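Local coordinates for surface glycan binding protein B (Bacteroides ovatus, PDB 6E57) that binds mixed-linkage beta-glucan at the cell surface, probably helping this gut symbiont to capture cereal glucan, at residues 141-146 with 151-156; 159-164 with 183-188. All coordinates share one frame; numbering follows the deposited sequence.

Both contacts lie in a small beta-sandwich domain, probably immunoglobulin-like, and not at the glycan pocket formed by W322, D326, Y371 and neighbouring residues. Each joins the five-stranded mixed sheet to the three-stranded one. Contact 1 sits at one margin, where edge strands 144-145 and 150-154 approach. It is only partly buried and combines apolar, charged and water-mediated pieces. Contact 2 is core: its four touching side chains are all buried, and its chemistry is apolar. The two meet along neighbouring strands 150-154 and 184-188, where A151 N probably bonds to Y187 O and L185 N to L153 O. Their centres are about 10 Å apart.

Contact 1 (141-146 with 151-156); sequences FERIVS and ARLYGS. With NA (sodium ion), chain N; PO4 (phosphate ion), chain L.
V145 and A151 form the apolar end of this contact, with V145 CG1 3.4 Å from A151 CB. Y187 of strand 184-188, the neighbour of 150-154, packs on both residues. The second buried piece is R143 with L153. L153 CD2 lies over one face of the guanidinium, 3.5 Å from R143 NE. The two side chains cross at about a right angle. R143 sends NH1 to the backbone oxygens of A212 and M214 and NH2 to S136 OG, which should fix the plane that L153 rests on.

E142 is the polar middle of the contact, packed on R152 and Y154. Its CG lies against the backbone oxygen of R152. The side chain bends at chi2 (-86°), which takes its carboxylate to the edge of the Y154 ring. E142 CD is 3.8 Å from Y154 CD2, and the two planes stand almost perpendicular, 89° apart. The carboxylate oxygens accept the backbone N-H groups of V139 and A140. With an alanine here, those two N-H groups would probably lose their acceptor and the Y154 edge its neighbour.

The loose side is the water bridge and the exposed R152. One water donates a hydrogen bond to E142 O (2.6 Å) and accepts one from R152 N (2.9 Å). R152 NH1 gives a bond to Y154 OH (2.8 Å), close to the guanidinium plane. NH1 and NH2 both reach O4 of a phosphate, probably from the crystallisation liquor; the bond from R152 NH2 to phosphate O4 is 2.7 Å. Near the end of 151-156, G155 O binds a sodium ion at 2.5 Å.

No direct hydrogen bond links 141-146 to 151-156. The two edge strands are therefore probably held together by side-chain packing and a single water, not by sheet pairing.

Contact 2 (159-164 with 183-188); sequences QNVTAI and NYLEYT. With PO4 (phosphate ion), chain M.
In the core of a beta-sandwich, probably immunoglobulin-like, I164 meets L185 and Y187, and V161 meets L185. The methyl I164 CD1 is central. I164 CD1 stands over one face of the Y187 ring in a CH-pi contact, 4.0 Å from the ring centroid and 25° off the normal. It is offset toward the CG side of the ring, and Y187 CG is the ring atom nearest I164 CD1, at 3.7 Å. The isoleucine chain is extended at chi2 (165°), which carries CD1 out to the ring. The two side chains cross at about a right angle.

L185 packs beside them. L185 CD2 touches I164 CD1 at 3.9 Å and V161 CB at 3.8 Å. One leucine methyl therefore touches both V161 and I164. No hydrogen bond crosses between the segments, and the contact holds by apolar burial. At the far end, N183 N makes a weak bond to a phosphate, probably from the crystallisation liquor.

Between V161 and I164 the chain forms a classic beta bulge, with T162 and A163 both facing Q203 of strand 196-203. L202 of that strand packs on V161 and I164. L153 of strand 150-154 touches I164 and Y187, while P134 and P174 border V161 and L185 from the loops.

Contact 1 (141-146 with 151-156)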
ATOM      1  N   PHE A 141       5.489   1.692  -0.691  1.00 45.84           N
ATOM      2  CA  PHE A 141       6.021   1.217   0.578  1.00 47.62           C
ATOM      3  C   PHE A 141       7.406   1.832   0.839  1.00 45.33           C
ATOM      4  O   PHE A 141       8.180   1.295   1.634  1.00 45.33           O
ATOM      5  CB  PHE A 141       6.035  -0.315   0.574  1.00 50.01           C
ATOM      6  CG  PHE A 141       4.679  -0.950   0.368  1.00 56.28           C
ATOM      7  CD1 PHE A 141       3.779  -1.070   1.423  1.00 59.80           C
ATOM      8  CD2 PHE A 141       4.294  -1.423  -0.880  1.00 59.17           C
ATOM      9  CE1 PHE A 141       2.532  -1.650   1.234  1.00 59.80           C
ATOM     10  CE2 PHE A 141       3.045  -2.002  -1.066  1.00 62.45           C
ATOM     11  CZ  PHE A 141       2.166  -2.116  -0.010  1.00 61.65           C
ATOM     12  N   GLU A 142       7.685   2.985   0.214  1.00 43.93           N
ATOM     13  CA  GLU A 142       9.025   3.594   0.202  1.00 43.14           C
ATOM     14  C   GLU A 142       9.327   4.299   1.536  1.00 43.22           C
ATOM     15  O   GLU A 142      10.481   4.629   1.816  1.00 41.64           O
ATOM     16  CB  GLU A 142       9.174   4.554  -0.981  1.00 44.66           C
ATOM     17  CG  GLU A 142       8.407   5.861  -0.843  1.00 46.29           C
ATOM     18  CD  GLU A 142       6.956   5.845  -1.300  1.00 48.67           C
ATOM     19  OE1 GLU A 142       6.486   4.782  -1.764  1.00 48.81           O
ATOM     20  OE2 GLU A 142       6.298   6.905  -1.192  1.00 50.10           O
ATOM     21  N   ARG A 143       8.293   4.528   2.354  1.00 41.15           N
ATOM     22  CA  ARG A 143       8.449   5.165   3.666  1.00 41.30           C
ATOM     23  C   ARG A 143       9.000   4.172   4.705  1.00 41.52           C
ATOM     24  O   ARG A 143       9.301   4.566   5.824  1.00 44.14           O
ATOM     25  CB  ARG A 143       7.122   5.774   4.132  1.00 40.17           C
ATOM     26  CG  ARG A 143       7.055   7.289   4.003  1.00 39.85           C
ATOM     27  CD  ARG A 143       6.959   7.790   2.576  1.00 38.30           C
ATOM     28  NE  ARG A 143       7.330   9.189   2.379  1.00 37.55           N
ATOM     29  CZ  ARG A 143       6.887  10.223   3.093  1.00 36.73           C
ATOM     30  NH1 ARG A 143       6.637  10.100   4.384  1.00 36.05           N
ATOM     31  NH2 ARG A 143       6.718  11.397   2.512  1.00 34.98           N
ATOM     32  N   ILE A 144       9.120   2.891   4.344  1.00 41.99           N
ATOM     33  CA  ILE A 144       9.814   1.907   5.173  1.00 43.12           C
ATOM     34  C   ILE A 144      11.278   1.869   4.718  1.00 44.65           C
ATOM     35  O   ILE A 144      11.568   1.491   3.583  1.00 44.74           O
ATOM     36  CB  ILE A 144       9.118   0.531   5.099  1.00 42.17           C
ATOM     37  CG1 ILE A 144       7.686   0.602   5.640  1.00 41.68           C
ATOM     38  CG2 ILE A 144       9.932  -0.537   5.816  1.00 42.30           C
ATOM     39  CD1 ILE A 144       6.795  -0.519   5.174  1.00 42.04           C
ATOM     40  N   VAL A 145      12.185   2.279   5.615  1.00 45.64           N
ATOM     41  CA  VAL A 145      13.582   2.548   5.285  1.00 46.14           C
ATOM     42  C   VAL A 145      14.485   1.808   6.276  1.00 47.30           C
ATOM     43  O   VAL A 145      14.030   1.353   7.320  1.00 48.59           O
ATOM     44  CB  VAL A 145      13.876   4.060   5.289  1.00 45.96           C
ATOM     45  CG1 VAL A 145      12.963   4.809   4.333  1.00 47.40           C
ATOM     46  CG2 VAL A 145      13.787   4.657   6.683  1.00 46.30           C
ATOM     47  N   SER A 146      15.771   1.717   5.926  1.00 47.29           N
ATOM     48  CA  SER A 146      16.763   0.958   6.673  1.00 49.22           C
ATOM     49  C   SER A 146      17.982   1.839   6.936  1.00 50.18           C
ATOM     50  O   SER A 146      18.439   2.548   6.041  1.00 48.66           O
ATOM     51  CB  SER A 146      17.134  -0.297   5.921  1.00 48.30           C
ATOM     52  OG  SER A 146      18.192  -0.991   6.563  1.00 50.21           O
ATOM     53  N   ALA A 151      16.944   5.757   0.496  1.00 45.31           N
ATOM     54  CA  ALA A 151      15.480   5.720   0.479  1.00 44.18           C
ATOM     55  C   ALA A 151      14.959   6.785  -0.496  1.00 43.65           C
ATOM     56  O   ALA A 151      15.729   7.619  -0.968  1.00 45.00           O
ATOM     57  CB  ALA A 151      14.947   5.937   1.874  1.00 43.82           C
ATOM     58  N   ARG A 152      13.653   6.741  -0.788  1.00 42.27           N
ATOM     59  CA  ARG A 152      13.017   7.637  -1.754  1.00 43.40           C
ATOM     60  C   ARG A 152      11.827   8.357  -1.115  1.00 41.87           C
ATOM     61  O   ARG A 152      11.076   7.765  -0.346  1.00 42.22           O
ATOM     62  CB  ARG A 152      12.479   6.868  -2.963  1.00 44.24           C
ATOM     63  CG  ARG A 152      13.473   5.912  -3.602  1.00 45.30           C
ATOM     64  CD  ARG A 152      12.824   5.144  -4.729  1.00 44.48           C
ATOM     65  NE  ARG A 152      13.831   4.580  -5.608  1.00 46.44           N
ATOM     66  CZ  ARG A 152      13.610   4.228  -6.867  1.00 49.14           C
ATOM     67  NH1 ARG A 152      12.388   4.301  -7.366  1.00 48.82           N
ATOM     68  NH2 ARG A 152      14.613   3.819  -7.625  1.00 54.11           N
ATOM     69  N   LEU A 153      11.670   9.633  -1.477  1.00 42.98           N
ATOM     70  CA  LEU A 153      10.438  10.388  -1.296  1.00 42.65           C
ATOM     71  C   LEU A 153       9.858  10.704  -2.680  1.00 43.28           C
ATOM     72  O   LEU A 153      10.588  11.147  -3.572  1.00 42.78           O
ATOM     73  CB  LEU A 153      10.733  11.679  -0.524  1.00 44.42           C
ATOM     74  CG  LEU A 153      11.340  11.510   0.869  1.00 44.75           C
ATOM     75  CD1 LEU A 153      11.739  12.857   1.449  1.00 46.92           C
ATOM     76  CD2 LEU A 153      10.377  10.801   1.804  1.00 43.84           C
ATOM     77  N   TYR A 154       8.557  10.445  -2.847  1.00 41.03           N
ATOM     78  CA  TYR A 154       7.774  10.889  -3.994  1.00 40.08           C
ATOM     79  C   TYR A 154       6.848  12.023  -3.545  1.00 41.41           C
ATOM     80  O   TYR A 154       6.341  12.002  -2.426  1.00 41.37           O
ATOM     81  CB  TYR A 154       6.939   9.745  -4.573  1.00 40.02           C
ATOM     82  CG  TYR A 154       7.733   8.641  -5.221  1.00 40.39           C
ATOM     83  CD1 TYR A 154       8.214   8.770  -6.514  1.00 39.60           C
ATOM     84  CD2 TYR A 154       7.990   7.457  -4.549  1.00 40.52           C
ATOM     85  CE1 TYR A 154       8.937   7.755  -7.120  1.00 39.19           C
ATOM     86  CE2 TYR A 154       8.715   6.434  -5.139  1.00 39.48           C
ATOM     87  CZ  TYR A 154       9.187   6.583  -6.430  1.00 38.76           C
ATOM     88  OH  TYR A 154       9.904   5.583  -7.013  1.00 39.00           O
ATOM     89  N   GLY A 155       6.627  12.999  -4.432  1.00 40.25           N
ATOM     90  CA  GLY A 155       5.719  14.097  -4.158  1.00 41.18           C
ATOM     91  C   GLY A 155       5.793  15.175  -5.221  1.00 41.81           C
ATOM     92  O   GLY A 155       5.766  14.872  -6.415  1.00 41.55           O
ATOM     93  N   SER A 156       5.879  16.432  -4.766  1.00 43.75           N
ATOM     94  CA  SER A 156       5.891  17.618  -5.621  1.00 44.52           C
ATOM     95  C   SER A 156       6.893  18.645  -5.081  1.00 44.24           C
ATOM     96  O   SER A 156       7.096  18.750  -3.869  1.00 43.25           O
ATOM     97  CB  SER A 156       4.514  18.221  -5.729  1.00 45.24           C
ATOM     98  OG  SER A 156       3.567  17.251  -6.152  1.00 45.84           O
TER
HETATM   99 NA    NA N 512       5.225  14.468  -8.842  1.00 59.01          NA
HETATM  100  P   PO4 L 510      13.068   3.816 -11.233  1.00105.31           P
HETATM  101  O1  PO4 L 510      11.671   4.395 -11.220  1.00101.09           O
HETATM  102  O2  PO4 L 510      14.067   4.928 -11.459  1.00107.18           O
HETATM  103  O3  PO4 L 510      13.188   2.806 -12.358  1.00100.19           O
HETATM  104  O4  PO4 L 510      13.343   3.158  -9.895  1.00 93.25           O
HETATM  105  O   HOH W   1      12.640   4.241   0.334  1.00 41.31           O

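Contact 2 (159-164 with 183-188)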
ATOM      1  N   GLN A 159      12.506  19.198  -5.710  1.00 48.25           N
ATOM      2  CA  GLN A 159      13.787  19.733  -6.196  1.00 51.93           C
ATOM      3  C   GLN A 159      14.242  20.920  -5.334  1.00 52.82           C
ATOM      4  O   GLN A 159      15.409  21.290  -5.376  1.00 58.46           O
ATOM      5  CB  GLN A 159      13.707  20.159  -7.665  1.00 54.37           C
ATOM      6  CG  GLN A 159      12.719  21.282  -7.948  1.00 56.22           C
ATOM      7  CD  GLN A 159      11.501  20.785  -8.688  1.00 57.51           C
ATOM      8  OE1 GLN A 159      10.684  20.036  -8.150  1.00 57.69           O
ATOM      9  NE2 GLN A 159      11.379  21.196  -9.941  1.00 57.99           N
ATOM     10  N   ASN A 160      13.316  21.509  -4.566  1.00 53.52           N
ATOM     11  CA  ASN A 160      13.592  22.654  -3.695  1.00 52.25           C
ATOM     12  C   ASN A 160      14.352  22.229  -2.430  1.00 51.78           C
ATOM     13  O   ASN A 160      15.026  23.059  -1.821  1.00 55.14           O
ATOM     14  CB  ASN A 160      12.302  23.369  -3.287  1.00 52.32           C
ATOM     15  CG  ASN A 160      11.586  24.026  -4.448  1.00 52.79           C
ATOM     16  OD1 ASN A 160      12.060  23.994  -5.582  1.00 53.51           O
ATOM     17  ND2 ASN A 160      10.445  24.636  -4.170  1.00 53.31           N
ATOM     18  N   VAL A 161      14.237  20.954  -2.040  1.00 48.55           N
ATOM     19  CA  VAL A 161      14.683  20.471  -0.727  1.00 48.80           C
ATOM     20  C   VAL A 161      16.214  20.359  -0.703  1.00 48.35           C
ATOM     21  O   VAL A 161      16.795  19.637  -1.503  1.00 49.16           O
ATOM     22  CB  VAL A 161      14.030  19.118  -0.383  1.00 47.91           C
ATOM     23  CG1 VAL A 161      14.434  18.640   1.004  1.00 48.32           C
ATOM     24  CG2 VAL A 161      12.514  19.168  -0.512  1.00 47.47           C
ATOM     25  N   THR A 162      16.852  21.057   0.247  1.00 49.39           N
ATOM     26  CA  THR A 162      18.307  20.997   0.449  1.00 50.85           C
ATOM     27  C   THR A 162      18.665  20.123   1.661  1.00 49.57           C
ATOM     28  O   THR A 162      19.814  19.701   1.794  1.00 49.49           O
ATOM     29  CB  THR A 162      18.906  22.400   0.603  1.00 53.45           C
ATOM     30  OG1 THR A 162      18.199  23.081   1.640  1.00 55.54           O
ATOM     31  CG2 THR A 162      18.845  23.208  -0.674  1.00 55.29           C
ATOM     32  N   ALA A 163      17.693  19.859   2.545  1.00 47.10           N
ATOM     33  CA  ALA A 163      17.910  18.988   3.700  1.00 46.70           C
ATOM     34  C   ALA A 163      16.593  18.341   4.147  1.00 45.74           C
ATOM     35  O   ALA A 163      15.517  18.917   3.993  1.00 44.54           O
ATOM     36  CB  ALA A 163      18.545  19.768   4.824  1.00 46.45           C
ATOM     37  N   ILE A 164      16.711  17.128   4.697  1.00 46.63           N
ATOM     38  CA  ILE A 164      15.623  16.430   5.359  1.00 47.75           C
ATOM     39  C   ILE A 164      16.022  16.225   6.823  1.00 49.31           C
ATOM     40  O   ILE A 164      17.147  15.815   7.101  1.00 50.67           O
ATOM     41  CB  ILE A 164      15.311  15.086   4.672  1.00 48.24           C
ATOM     42  CG1 ILE A 164      14.967  15.262   3.192  1.00 47.91           C
ATOM     43  CG2 ILE A 164      14.208  14.355   5.424  1.00 49.43           C
ATOM     44  CD1 ILE A 164      14.996  13.978   2.401  1.00 47.39           C
ATOM     45  N   ASN A 183       9.596  11.063 -10.740  1.00 45.37           N
ATOM     46  CA  ASN A 183      10.830  11.534 -10.137  1.00 43.91           C
ATOM     47  C   ASN A 183      10.715  11.401  -8.615  1.00 43.75           C
ATOM     48  O   ASN A 183       9.610  11.383  -8.065  1.00 43.95           O
ATOM     49  CB  ASN A 183      11.139  12.987 -10.506  1.00 44.55           C
ATOM     50  CG  ASN A 183      11.279  13.219 -11.994  1.00 44.91           C
ATOM     51  OD1 ASN A 183      11.371  12.276 -12.777  1.00 45.18           O
ATOM     52  ND2 ASN A 183      11.288  14.481 -12.391  1.00 43.67           N
ATOM     53  N   TYR A 184      11.867  11.323  -7.945  1.00 41.23           N
ATOM     54  CA  TYR A 184      11.902  11.111  -6.515  1.00 42.03           C
ATOM     55  C   TYR A 184      13.123  11.807  -5.911  1.00 41.96           C
ATOM     56  O   TYR A 184      14.079  12.121  -6.615  1.00 43.15           O
ATOM     57  CB  TYR A 184      11.902   9.613  -6.201  1.00 42.35           C
ATOM     58  CG  TYR A 184      12.988   8.811  -6.872  1.00 41.57           C
ATOM     59  CD1 TYR A 184      14.214   8.616  -6.256  1.00 42.95           C
ATOM     60  CD2 TYR A 184      12.783   8.217  -8.106  1.00 40.84           C
ATOM     61  CE1 TYR A 184      15.215   7.866  -6.855  1.00 43.71           C
ATOM     62  CE2 TYR A 184      13.774   7.467  -8.720  1.00 41.73           C
ATOM     63  CZ  TYR A 184      14.995   7.290  -8.093  1.00 42.73           C
ATOM     64  OH  TYR A 184      15.984   6.557  -8.688  1.00 43.46           O
ATOM     65  N   LEU A 185      13.053  12.046  -4.597  1.00 42.82           N
ATOM     66  CA  LEU A 185      14.157  12.586  -3.829  1.00 43.52           C
ATOM     67  C   LEU A 185      14.857  11.424  -3.116  1.00 43.95           C
ATOM     68  O   LEU A 185      14.287  10.800  -2.222  1.00 42.55           O
ATOM     69  CB  LEU A 185      13.621  13.624  -2.838  1.00 43.28           C
ATOM     70  CG  LEU A 185      14.671  14.523  -2.186  1.00 44.39           C
ATOM     71  CD1 LEU A 185      15.347  15.420  -3.213  1.00 43.71           C
ATOM     72  CD2 LEU A 185      14.043  15.362  -1.084  1.00 45.27           C
ATOM     73  N   GLU A 186      16.080  11.123  -3.566  1.00 45.78           N
ATOM     74  CA  GLU A 186      16.916  10.084  -2.989  1.00 47.44           C
ATOM     75  C   GLU A 186      17.664  10.682  -1.792  1.00 49.59           C
ATOM     76  O   GLU A 186      18.147  11.810  -1.867  1.00 52.70           O
ATOM     77  CB  GLU A 186      17.878   9.546  -4.050  1.00 50.20           C
ATOM     78  CG  GLU A 186      18.378   8.138  -3.782  1.00 54.57           C
ATOM     79  CD  GLU A 186      19.059   7.483  -4.973  1.00 60.54           C
ATOM     80  OE1 GLU A 186      20.055   8.051  -5.474  1.00 64.67           O
ATOM     81  OE2 GLU A 186      18.581   6.415  -5.412  1.00 68.63           O
ATOM     82  N   TYR A 187      17.740   9.923  -0.694  1.00 46.58           N
ATOM     83  CA  TYR A 187      18.431  10.359   0.513  1.00 47.55           C
ATOM     84  C   TYR A 187      18.923   9.132   1.287  1.00 48.99           C
ATOM     85  O   TYR A 187      18.325   8.067   1.200  1.00 51.35           O
ATOM     86  CB  TYR A 187      17.519  11.259   1.354  1.00 48.05           C
ATOM     87  CG  TYR A 187      16.341  10.573   2.003  1.00 46.25           C
ATOM     88  CD1 TYR A 187      15.291  10.076   1.247  1.00 45.95           C
ATOM     89  CD2 TYR A 187      16.258  10.446   3.381  1.00 46.59           C
ATOM     90  CE1 TYR A 187      14.202   9.456   1.838  1.00 44.42           C
ATOM     91  CE2 TYR A 187      15.174   9.833   3.987  1.00 45.66           C
ATOM     92  CZ  TYR A 187      14.141   9.337   3.214  1.00 44.44           C
ATOM     93  OH  TYR A 187      13.071   8.727   3.804  1.00 44.41           O
ATOM     94  N   THR A 188      20.024   9.307   2.028  1.00 50.66           N
ATOM     95  CA  THR A 188      20.642   8.249   2.825  1.00 51.83           C
ATOM     96  C   THR A 188      20.207   8.392   4.289  1.00 52.37           C
ATOM     97  O   THR A 188      20.311   9.473   4.868  1.00 54.02           O
ATOM     98  CB  THR A 188      22.173   8.289   2.721  1.00 52.50           C
ATOM     99  OG1 THR A 188      22.541   8.387   1.345  1.00 52.68           O
ATOM    100  CG2 THR A 188      22.832   7.071   3.331  1.00 52.91           C
TER
HETATM  101  P   PO4 M 511       7.263  13.627 -12.705  1.00 91.34           P
HETATM  102  O1  PO4 M 511       6.751  14.974 -13.173  1.00 82.75           O
HETATM  103  O2  PO4 M 511       6.263  12.545 -13.055  1.00 82.85           O
HETATM  104  O3  PO4 M 511       7.472  13.641 -11.204  1.00 86.94           O
HETATM  105  O4  PO4 M 511       8.576  13.341 -13.396  1.00 76.90           O